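Flavin-dependent monooxygenase, oxygenase subunit HsaA (Mycobacterium tuberculosis, PDB 3AFF) probably hydroxylates the phenolic ring of the cholesterol catabolite 3-HSA to the catechol 3,4-DHSA, using reduced FMN and molecular oxygen. Local coordinates at residues W139-G144 / T190-L195. Sequence-based numbering, arbitrary orientation.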
# COMPACT_ATOMS: atom_id res chain seq x y z
N TRP A 139 40.05 -13.74 29.93
CA TRP A 139 38.69 -13.91 29.38
C TRP A 139 37.65 -13.44 30.37
O TRP A 139 37.58 -13.98 31.47
CB TRP A 139 38.45 -15.40 29.16
CG TRP A 139 38.98 -15.96 27.87
CD1 TRP A 139 38.31 -16.05 26.70
CD2 TRP A 139 40.25 -16.57 27.65
NE1 TRP A 139 39.08 -16.65 25.72
CE2 TRP A 139 40.28 -16.99 26.30
CE3 TRP A 139 41.39 -16.79 28.45
CZ2 TRP A 139 41.37 -17.63 25.75
CZ3 TRP A 139 42.47 -17.41 27.89
CH2 TRP A 139 42.47 -17.83 26.56
N ASN A 140 36.81 -12.49 29.99
CA ASN A 140 35.82 -11.92 30.89
C ASN A 140 34.44 -12.57 30.78
O ASN A 140 34.22 -13.46 29.96
CB ASN A 140 35.70 -10.39 30.64
CG ASN A 140 35.09 -10.07 29.27
OD1 ASN A 140 34.55 -10.95 28.58
ND2 ASN A 140 35.14 -8.80 28.90
N TRP A 141 33.52 -12.13 31.63
CA TRP A 141 32.12 -12.55 31.53
C TRP A 141 31.94 -14.05 31.70
O TRP A 141 31.11 -14.66 30.99
CB TRP A 141 31.54 -12.16 30.17
CG TRP A 141 30.66 -10.94 30.16
CD1 TRP A 141 31.02 -9.67 29.77
CD2 TRP A 141 29.25 -10.89 30.46
NE1 TRP A 141 29.93 -8.82 29.87
CE2 TRP A 141 28.84 -9.55 30.28
CE3 TRP A 141 28.31 -11.85 30.90
CZ2 TRP A 141 27.51 -9.14 30.50
CZ3 TRP A 141 26.99 -11.45 31.16
CH2 TRP A 141 26.60 -10.09 30.95
N SER A 142 32.67 -14.66 32.62
CA SER A 142 32.50 -16.11 32.81
C SER A 142 31.45 -16.34 33.88
O SER A 142 31.77 -16.47 35.03
CB SER A 142 33.83 -16.82 33.07
OG SER A 142 33.60 -18.23 33.22
N SER A 143 30.17 -16.38 33.47
CA SER A 143 29.05 -16.52 34.40
C SER A 143 29.14 -17.80 35.28
O SER A 143 29.41 -18.93 34.77
CB SER A 143 27.72 -16.45 33.64
OG SER A 143 27.60 -15.20 32.94
N GLY A 144 28.94 -17.61 36.61
CA GLY A 144 29.04 -18.76 37.55
C GLY A 144 30.41 -19.44 37.70
O GLY A 144 30.48 -20.57 38.19
N THR A 190 25.34 -12.88 38.96
CA THR A 190 25.82 -13.95 38.08
C THR A 190 27.35 -14.18 38.30
O THR A 190 27.92 -15.22 37.86
CB THR A 190 25.52 -13.66 36.60
OG1 THR A 190 26.27 -12.52 36.20
CG2 THR A 190 23.99 -13.41 36.29
N GLY A 191 28.03 -13.23 38.94
CA GLY A 191 29.47 -13.38 39.22
C GLY A 191 30.26 -13.70 37.95
O GLY A 191 31.10 -14.60 37.92
N SER A 192 29.96 -12.96 36.89
CA SER A 192 30.55 -13.19 35.57
C SER A 192 31.99 -12.62 35.54
O SER A 192 32.28 -11.67 34.82
CB SER A 192 29.65 -12.63 34.46
OG SER A 192 28.30 -13.17 34.56
N ASN A 193 32.86 -13.25 36.35
CA ASN A 193 34.23 -12.77 36.57
C ASN A 193 35.25 -13.14 35.47
O ASN A 193 34.90 -13.78 34.46
CB ASN A 193 34.71 -13.11 38.00
CG ASN A 193 34.00 -12.28 39.06
OD1 ASN A 193 33.42 -12.81 40.00
ND2 ASN A 193 34.03 -10.97 38.90
N THR A 194 36.49 -12.69 35.62
CA THR A 194 37.50 -12.83 34.58
C THR A 194 38.55 -13.92 34.81
O THR A 194 39.02 -14.12 35.94
CB THR A 194 38.16 -11.48 34.39
OG1 THR A 194 37.22 -10.70 33.63
CG2 THR A 194 39.43 -11.61 33.60
N LEU A 195 38.92 -14.64 33.74
CA LEU A 195 39.76 -15.86 33.91
C LEU A 195 41.10 -15.55 33.28
O LEU A 195 41.18 -15.28 32.07
CB LEU A 195 39.14 -17.09 33.23
CG LEU A 195 37.63 -17.35 33.37
CD1 LEU A 195 37.10 -18.37 32.34
CD2 LEU A 195 37.32 -17.76 34.82
O HOH W 1 34.46 -10.30 33.65
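Ser143 and Ser192 meet tip to tip, OG to OG at 2.7 Å, where two antiparallel strands of the beta domain run out into loops. Both hydroxyls stand anti to their own carbonyl carbons (chi1 -59° in Ser143, -54° in Ser192), which brings them together between the two backbones. Ser192 OG also lies 2.7 Å from Thr190 OG1, and its proton could go to either neighbour; Ser143 OG takes the indole NH of Trp84, giving a run of close hydroxyls from helix 80-96 to the loop at 190-192. Beside them the benzo ring of Trp141 lies obliquely against Ser192, CE3 to CB 3.9 Å; its indole stacks on His368, and its NE1 binds the carbonyl of Ala346 of the second subunit. On the other side of the strands, Leu195 leans CD1 against Ser142, 3.6 Å from OG, while that hydroxyl is bonded to Ser118 O. Trp139 turns its indole edge-on to Leu195 O, and its NE1 donates to Gly154 O. Trp139 and Leu195 form a hydrogen-bonded antiparallel pair, N to O 2.9 Å from Trp139 and 2.7 Å from Leu195; farther along, Ser142 N reaches Asn193 O, and Gly144 N meets Thr190 O at 2.9 Å. Beside Trp141 a water accepts from Trp141 N, donates to Ser192 O and shares a hydrogen bond of 2.8 Å with Thr194 OG1, in either direction. Trp141, Ser142 and Ser143 probably bind FMN, as in relatives; the buried hydroxyls and bridging water thus join this segment to the neighbouring strand, and Trp141 NE1 links it across the subunit interface.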